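Local coordinates for endoglucanase family 5 (Clostridium acetobutylicum ATCC 824, PDB 6PZ7), which probably hydrolyses internal beta-1,4-glycosidic bonds of cellulose and related plant polysaccharides, as a broad-specificity endoglucanase of glycoside hydrolase family 5, subfamily 4, at residues N274-K286 with T323-N335. Sequence-based numbering, arbitrary orientation. Where two conformers were deposited one is given.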
ATOM      1  N   ASN A 274       1.853  11.302  15.520  1.00  8.78           N
ATOM      2  CA  ASN A 274       1.826  12.598  16.182  1.00  8.96           C
ATOM      3  C   ASN A 274       2.432  12.532  17.582  1.00  9.67           C
ATOM      4  O   ASN A 274       1.819  12.005  18.509  1.00 11.31           O
ATOM      5  CB  ASN A 274       0.379  13.084  16.229  1.00  9.92           C
ATOM      6  CG  ASN A 274       0.248  14.429  16.915  1.00  9.89           C
ATOM      7  OD1 ASN A 274       1.240  15.158  17.118  1.00 11.07           O
ATOM      8  ND2 ASN A 274      -0.977  14.791  17.269  1.00 10.64           N
ATOM      9  N   LYS A 275       3.597  13.134  17.752  1.00  9.91           N
ATOM     10  CA  LYS A 275       4.236  13.331  19.046  1.00 10.74           C
ATOM     11  C   LYS A 275       4.342  14.821  19.352  1.00 12.10           C
ATOM     12  O   LYS A 275       5.340  15.296  19.908  1.00 13.47           O
ATOM     13  CB  LYS A 275       5.611  12.678  19.097  1.00 11.63           C
ATOM     14  CG  LYS A 275       5.629  11.160  18.896  1.00 11.75           C
ATOM     15  CD  LYS A 275       7.069  10.632  18.781  1.00 12.57           C
ATOM     16  CE  LYS A 275       7.083   9.110  18.743  1.00 12.14           C
ATOM     17  NZ  LYS A 275       8.409   8.582  18.284  1.00 11.58           N
ATOM     18  N   ASN A 276       3.336  15.602  18.978  1.00 11.22           N
ATOM     19  CA  ASN A 276       3.353  17.054  19.158  1.00 13.10           C
ATOM     20  C   ASN A 276       4.612  17.664  18.557  1.00 13.15           C
ATOM     21  O   ASN A 276       5.287  18.509  19.174  1.00 14.69           O
ATOM     22  CB  ASN A 276       3.243  17.450  20.642  1.00 15.95           C
ATOM     23  CG  ASN A 276       1.846  17.424  21.160  1.00 25.69           C
ATOM     24  OD1 ASN A 276       0.921  17.870  20.495  1.00 26.90           O
ATOM     25  ND2 ASN A 276       1.676  16.902  22.372  1.00 29.95           N
ATOM     26  N   ASN A 277       4.933  17.242  17.342  1.00 11.57           N
ATOM     27  CA  ASN A 277       6.265  17.433  16.776  1.00 11.29           C
ATOM     28  C   ASN A 277       6.170  17.657  15.273  1.00 10.18           C
ATOM     29  O   ASN A 277       6.942  17.094  14.492  1.00 10.91           O
ATOM     30  CB  ASN A 277       7.187  16.253  17.109  1.00 11.02           C
ATOM     31  CG  ASN A 277       6.685  14.947  16.518  1.00 10.45           C
ATOM     32  OD1 ASN A 277       5.493  14.755  16.284  1.00 10.44           O
ATOM     33  ND2 ASN A 277       7.599  14.006  16.332  1.00 10.77           N
ATOM     34  N   GLU A 278       5.216  18.484  14.847  1.00 10.89           N
ATOM     35  CA  GLU A 278       4.959  18.651  13.411  1.00 10.20           C
ATOM     36  C   GLU A 278       6.211  19.063  12.651  1.00 10.04           C
ATOM     37  O   GLU A 278       6.423  18.601  11.520  1.00  9.75           O
ATOM     38  CB  GLU A 278       3.824  19.662  13.147  1.00 11.03           C
ATOM     39  CG  GLU A 278       3.501  19.737  11.625  1.00 12.07           C
ATOM     40  CD  GLU A 278       2.398  20.690  11.289  1.00 12.74           C
ATOM     41  OE1 GLU A 278       1.924  21.426  12.192  1.00 17.67           O
ATOM     42  OE2 GLU A 278       1.999  20.721  10.128  1.00 12.44           O
ATOM     43  N   SER A 279       7.052  19.926  13.230  1.00 11.28           N
ATOM     44  CA  SER A 279       8.232  20.391  12.513  0.52 10.88           C
ATOM     45  C   SER A 279       9.166  19.237  12.172  1.00 11.09           C
ATOM     46  O   SER A 279       9.692  19.153  11.059  1.00 11.13           O
ATOM     47  CB  SER A 279       8.964  21.420  13.369  0.52 12.85           C
ATOM     48  OG  SER A 279       8.111  22.494  13.673  0.52 12.72           O
ATOM     49  N   SER A 280       9.431  18.373  13.144  1.00 10.34           N
ATOM     50  CA  SER A 280      10.274  17.207  12.872  1.00 11.41           C
ATOM     51  C   SER A 280       9.631  16.282  11.853  1.00  9.52           C
ATOM     52  O   SER A 280      10.316  15.714  10.995  1.00  9.38           O
ATOM     53  CB  SER A 280      10.534  16.427  14.168  1.00  9.59           C
ATOM     54  OG  SER A 280      11.517  17.066  14.984  1.00 12.67           O
ATOM     55  N   ARG A 281       8.334  16.050  12.001  1.00  8.42           N
ATOM     56  CA  ARG A 281       7.643  15.185  11.054  1.00  8.56           C
ATOM     57  C   ARG A 281       7.713  15.741   9.642  1.00  7.69           C
ATOM     58  O   ARG A 281       7.892  14.985   8.682  1.00  7.83           O
ATOM     59  CB  ARG A 281       6.176  15.018  11.473  1.00  8.92           C
ATOM     60  CG  ARG A 281       5.971  14.308  12.813  1.00  8.71           C
ATOM     61  CD  ARG A 281       4.528  14.347  13.273  1.00  9.35           C
ATOM     62  NE  ARG A 281       3.679  13.471  12.462  1.00  8.48           N
ATOM     63  CZ  ARG A 281       2.355  13.538  12.424  1.00  8.28           C
ATOM     64  NH1 ARG A 281       1.710  14.512  13.060  1.00  8.94           N
ATOM     65  NH2 ARG A 281       1.669  12.636  11.726  1.00  8.35           N
ATOM     66  N   ALA A 282       7.584  17.066   9.495  1.00  8.85           N
ATOM     67  CA  ALA A 282       7.700  17.719   8.192  1.00  9.02           C
ATOM     68  C   ALA A 282       9.119  17.653   7.655  1.00  9.28           C
ATOM     69  O   ALA A 282       9.315  17.440   6.463  1.00  9.62           O
ATOM     70  CB  ALA A 282       7.204  19.165   8.288  1.00  9.74           C
ATOM     71  N   SER A 283      10.114  17.837   8.511  1.00  9.60           N
ATOM     72  CA  SER A 283      11.502  17.698   8.054  1.00 10.33           C
ATOM     73  C   SER A 283      11.771  16.297   7.518  1.00  8.64           C
ATOM     74  O   SER A 283      12.360  16.119   6.450  1.00  9.57           O
ATOM     75  CB  SER A 283      12.460  18.001   9.199  1.00 10.34           C
ATOM     76  OG  SER A 283      12.443  19.372   9.594  1.00 13.65           O
ATOM     77  N   LEU A 284      11.257  15.286   8.207  1.00  8.21           N
ATOM     78  CA  LEU A 284      11.400  13.906   7.757  1.00  7.84           C
ATOM     79  C   LEU A 284      10.703  13.713   6.427  1.00  7.94           C
ATOM     80  O   LEU A 284      11.268  13.154   5.481  1.00  7.94           O
ATOM     81  CB  LEU A 284      10.859  12.928   8.809  1.00  8.86           C
ATOM     82  CG  LEU A 284      10.676  11.483   8.329  1.00  7.50           C
ATOM     83  CD1 LEU A 284      11.993  10.864   7.864  1.00  8.90           C
ATOM     84  CD2 LEU A 284      10.081  10.656   9.469  1.00  9.36           C
ATOM     85  N   ALA A 285       9.435  14.139   6.336  1.00  7.94           N
ATOM     86  CA  ALA A 285       8.669  13.910   5.107  1.00  8.77           C
ATOM     87  C   ALA A 285       9.315  14.619   3.934  1.00  8.50           C
ATOM     88  O   ALA A 285       9.377  14.074   2.830  1.00  8.87           O
ATOM     89  CB  ALA A 285       7.226  14.377   5.283  1.00  9.36           C
ATOM     90  N   LYS A 286       9.787  15.846   4.147  1.00  8.94           N
ATOM     91  CA  LYS A 286      10.401  16.579   3.047  1.00  9.76           C
ATOM     92  C   LYS A 286      11.584  15.806   2.478  1.00  9.70           C
ATOM     93  O   LYS A 286      11.717  15.642   1.257  1.00 10.23           O
ATOM     94  CB  LYS A 286      10.841  17.956   3.525  1.00 11.82           C
ATOM     95  CG  LYS A 286      11.423  18.803   2.414  1.00 14.99           C
ATOM     96  CD  LYS A 286      11.768  20.214   2.924  1.00 18.83           C
ATOM     97  CE  LYS A 286      12.395  21.060   1.818  1.00 29.33           C
ATOM     98  NZ  LYS A 286      12.362  22.517   2.140  1.00 34.12           N
ATOM     99  N   THR A 323     -10.599  19.206   7.213  1.00 11.47           N
ATOM    100  CA  THR A 323      -9.533  20.136   7.591  1.00 13.21           C
ATOM    101  C   THR A 323      -8.204  19.396   7.654  1.00 10.00           C
ATOM    102  O   THR A 323      -8.100  18.363   8.321  1.00 10.83           O
ATOM    103  CB  THR A 323      -9.836  20.733   8.974  1.00 12.25           C
ATOM    104  OG1 THR A 323     -11.069  21.467   8.969  1.00 16.14           O
ATOM    105  CG2 THR A 323      -8.699  21.639   9.475  1.00 14.54           C
ATOM    106  N   TRP A 324      -7.158  19.940   7.024  1.00  9.84           N
ATOM    107  CA  TRP A 324      -5.812  19.408   7.242  1.00  9.75           C
ATOM    108  C   TRP A 324      -5.337  19.819   8.629  1.00  9.44           C
ATOM    109  O   TRP A 324      -5.256  21.000   8.944  1.00 12.66           O
ATOM    110  CB  TRP A 324      -4.842  19.927   6.181  1.00 11.35           C
ATOM    111  CG  TRP A 324      -5.155  19.413   4.799  1.00 10.03           C
ATOM    112  CD1 TRP A 324      -5.676  20.140   3.769  1.00 10.24           C
ATOM    113  CD2 TRP A 324      -4.982  18.087   4.317  1.00  9.69           C
ATOM    114  NE1 TRP A 324      -5.828  19.336   2.663  1.00 11.32           N
ATOM    115  CE2 TRP A 324      -5.409  18.069   2.974  1.00 10.35           C
ATOM    116  CE3 TRP A 324      -4.499  16.904   4.886  1.00 10.70           C
ATOM    117  CZ2 TRP A 324      -5.376  16.906   2.200  1.00 10.03           C
ATOM    118  CZ3 TRP A 324      -4.450  15.767   4.113  1.00  9.85           C
ATOM    119  CH2 TRP A 324      -4.897  15.770   2.775  1.00 10.84           C
ATOM    120  N   VAL A 325      -5.005  18.836   9.459  1.00 10.22           N
ATOM    121  CA  VAL A 325      -4.649  19.050  10.864  1.00 11.03           C
ATOM    122  C   VAL A 325      -3.225  19.566  10.988  1.00  9.68           C
ATOM    123  O   VAL A 325      -2.930  20.318  11.915  1.00 10.86           O
ATOM    124  CB  VAL A 325      -4.834  17.728  11.654  1.00 12.22           C
ATOM    125  CG1 VAL A 325      -4.377  17.925  13.112  1.00 13.70           C
ATOM    126  CG2 VAL A 325      -6.294  17.231  11.594  1.00 16.25           C
ATOM    127  N   PHE A 326      -2.336  19.117  10.104  1.00  9.77           N
ATOM    128  CA  PHE A 326      -0.899  19.387  10.161  1.00 10.04           C
ATOM    129  C   PHE A 326      -0.519  20.034   8.833  1.00  9.77           C
ATOM    130  O   PHE A 326      -0.031  19.359   7.919  1.00 10.68           O
ATOM    131  CB  PHE A 326      -0.098  18.113  10.443  1.00  9.35           C
ATOM    132  CG  PHE A 326      -0.496  17.434  11.721  1.00  8.77           C
ATOM    133  CD1 PHE A 326      -0.151  17.965  12.951  1.00 10.89           C
ATOM    134  CD2 PHE A 326      -1.261  16.306  11.676  1.00 10.36           C
ATOM    135  CE1 PHE A 326      -0.594  17.321  14.125  1.00 11.48           C
ATOM    136  CE2 PHE A 326      -1.658  15.685  12.844  1.00 12.92           C
ATOM    137  CZ  PHE A 326      -1.326  16.174  14.024  1.00 12.90           C
ATOM    138  N   PRO A 327      -0.795  21.325   8.662  1.00 10.67           N
ATOM    139  CA  PRO A 327      -0.669  21.942   7.328  1.00 11.45           C
ATOM    140  C   PRO A 327       0.752  22.023   6.837  1.00 11.63           C
ATOM    141  O   PRO A 327       0.978  21.931   5.620  1.00 13.87           O
ATOM    142  CB  PRO A 327      -1.310  23.334   7.523  1.00 13.74           C
ATOM    143  CG  PRO A 327      -1.197  23.596   9.008  1.00 13.37           C
ATOM    144  CD  PRO A 327      -1.380  22.251   9.647  1.00 10.49           C
ATOM    145  N   LYS A 328       1.728  22.194   7.709  1.00 11.01           N
ATOM    146  CA  LYS A 328       3.117  22.234   7.250  1.00 11.96           C
ATOM    147  C   LYS A 328       3.550  20.862   6.752  1.00 10.62           C
ATOM    148  O   LYS A 328       4.190  20.735   5.699  1.00 10.52           O
ATOM    149  CB  LYS A 328       3.987  22.681   8.402  1.00 12.57           C
ATOM    150  CG  LYS A 328       5.479  22.695   8.174  1.00 23.31           C
ATOM    151  CD  LYS A 328       6.196  23.009   9.486  1.00 33.97           C
ATOM    152  CE  LYS A 328       7.695  23.030   9.315  1.00 24.87           C
ATOM    153  NZ  LYS A 328       8.362  23.756  10.485  1.00 39.94           N
ATOM    154  N   LEU A 329       3.133  19.818   7.456  1.00  9.87           N
ATOM    155  CA  LEU A 329       3.453  18.450   7.089  1.00  8.91           C
ATOM    156  C   LEU A 329       2.826  18.087   5.758  1.00  8.41           C
ATOM    157  O   LEU A 329       3.484  17.514   4.893  1.00  8.99           O
ATOM    158  CB  LEU A 329       3.001  17.526   8.226  1.00  9.17           C
ATOM    159  CG  LEU A 329       3.096  16.045   8.007  1.00  7.97           C
ATOM    160  CD1 LEU A 329       4.502  15.571   7.604  1.00  9.35           C
ATOM    161  CD2 LEU A 329       2.631  15.304   9.213  1.00  8.57           C
ATOM    162  N   VAL A 330       1.539  18.390   5.566  0.75  9.33           N
ATOM    163  CA  VAL A 330       0.927  18.026   4.296  0.75  9.59           C
ATOM    164  C   VAL A 330       1.673  18.695   3.151  0.75  8.85           C
ATOM    165  O   VAL A 330       1.942  18.074   2.113  0.75  8.57           O
ATOM    166  CB  VAL A 330      -0.580  18.352   4.284  0.75 13.90           C
ATOM    167  CG1 VAL A 330      -1.218  17.806   2.971  0.75 17.81           C
ATOM    168  CG2 VAL A 330      -1.304  17.761   5.472  0.75 13.98           C
ATOM    169  N   ARG A 331       2.003  19.979   3.319  1.00 10.06           N
ATOM    170  CA  ARG A 331       2.679  20.698   2.244  1.00 12.18           C
ATOM    171  C   ARG A 331       4.037  20.071   1.918  1.00 12.35           C
ATOM    172  O   ARG A 331       4.411  19.990   0.733  1.00 14.14           O
ATOM    173  CB  ARG A 331       2.800  22.182   2.593  1.00 14.49           C
ATOM    174  CG  ARG A 331       3.256  23.069   1.443  1.00 21.07           C
ATOM    175  CD  ARG A 331       2.212  23.152   0.343  1.00 22.56           C
ATOM    176  NE  ARG A 331       2.694  24.008  -0.727  1.00 25.19           N
ATOM    177  CZ  ARG A 331       1.981  24.349  -1.790  1.00 20.64           C
ATOM    178  NH1 ARG A 331       0.748  23.904  -1.936  1.00 25.56           N
ATOM    179  NH2 ARG A 331       2.519  25.144  -2.697  1.00 28.50           N
ATOM    180  N   THR A 332       4.806  19.628   2.918  1.00 11.80           N
ATOM    181  CA  THR A 332       6.074  18.943   2.640  1.00 12.15           C
ATOM    182  C   THR A 332       5.880  17.619   1.912  1.00 12.78           C
ATOM    183  O   THR A 332       6.787  17.160   1.186  1.00 16.04           O
ATOM    184  CB  THR A 332       6.947  18.723   3.886  1.00 11.65           C
ATOM    185  OG1 THR A 332       6.335  17.864   4.857  1.00 16.43           O
ATOM    186  CG2 THR A 332       7.222  20.063   4.563  1.00 15.19           C
ATOM    187  N   ILE A 333       4.757  16.929   2.148  1.00  9.43           N
ATOM    188  CA  ILE A 333       4.499  15.679   1.452  1.00  9.67           C
ATOM    189  C   ILE A 333       4.269  15.917  -0.035  1.00 10.20           C
ATOM    190  O   ILE A 333       4.770  15.151  -0.868  1.00 11.11           O
ATOM    191  CB  ILE A 333       3.354  14.902   2.111  1.00  8.32           C
ATOM    192  CG1 ILE A 333       3.718  14.455   3.544  1.00  9.48           C
ATOM    193  CG2 ILE A 333       2.944  13.693   1.261  1.00  9.45           C
ATOM    194  CD1 ILE A 333       2.551  14.136   4.396  1.00  9.47           C
ATOM    195  N   VAL A 334       3.470  16.934  -0.388  1.00 10.26           N
ATOM    196  CA  VAL A 334       3.010  17.136  -1.765  1.00 11.63           C
ATOM    197  C   VAL A 334       3.895  18.073  -2.585  1.00 15.12           C
ATOM    198  O   VAL A 334       3.631  18.268  -3.786  1.00 17.90           O
ATOM    199  CB  VAL A 334       1.562  17.685  -1.790  1.00 11.16           C
ATOM    200  CG1 VAL A 334       0.603  16.707  -1.151  1.00 12.48           C
ATOM    201  CG2 VAL A 334       1.473  19.079  -1.149  1.00 15.02           C
ATOM    202  N   ASN A 335       4.911  18.675  -1.996  1.00 14.67           N
ATOM    203  CA  ASN A 335       5.738  19.620  -2.748  1.00 18.72           C
ATOM    204  C   ASN A 335       6.630  18.915  -3.763  1.00 26.64           C
ATOM    205  O   ASN A 335       6.857  17.704  -3.725  1.00 32.48           O
ATOM    206  CB  ASN A 335       6.582  20.445  -1.782  1.00 25.86           C
ATOM    207  CG  ASN A 335       7.133  21.708  -2.425  1.00 32.03           C
ATOM    208  OD1 ASN A 335       6.376  22.603  -2.815  1.00 38.38           O
ATOM    209  ND2 ASN A 335       8.448  21.789  -2.527  1.00 40.26           N
ATOM    210  OXT ASN A 335       7.167  19.563  -4.682  1.00 25.64           O
TER
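Two neighbouring outer helices of the (beta/alpha)8 barrel pack here: 278-294, which follows barrel strand 265-270, and the C-terminal 327-334, which comes after the last strand, 298-303. Their short segments are nearly parallel, 3° between axes that approach to 8.2 Å. Glu278 of the first helix reaches the N-terminal end of the second helix, where Phe326 holds the N-cap position. Glu278 has CG anti to the backbone N and an extended chain, and Glu278 OE2 accepts from Leu329 N at 3.0 Å through its anti lone pair, the N-H pointing fairly straight at it (160°). Lys328 N, 2.8 Å from Glu278 OE2, adds a weak, bent bond. The carboxylate probably also gains from the positive end of the helix dipole. Beside it, Arg281 directs NH1 over the centre of the Phe326 ring, a cation-pi contact with Arg281 CZ 4.7 Å from the ring centroid; the guanidinium and ring planes are 74° apart, so that an NH1 edge, not the flat face, meets the ring. Ser272 O holds Arg281 NH2, and Leu329 CD2 covers one guanidinium face while the backbone N of Asn274 lies over the other. Leu329 is a knob among Glu278, Arg281, Ala282 and Ala285, and on the barrel side it also touches Trp301 of strand 298-303. Further along, Thr332 meets Ala282 and Ala285, its hydroxyl turned back to donate to Leu329 O; Thr332 OG1 lies 3.6 Å from Ala285 CB.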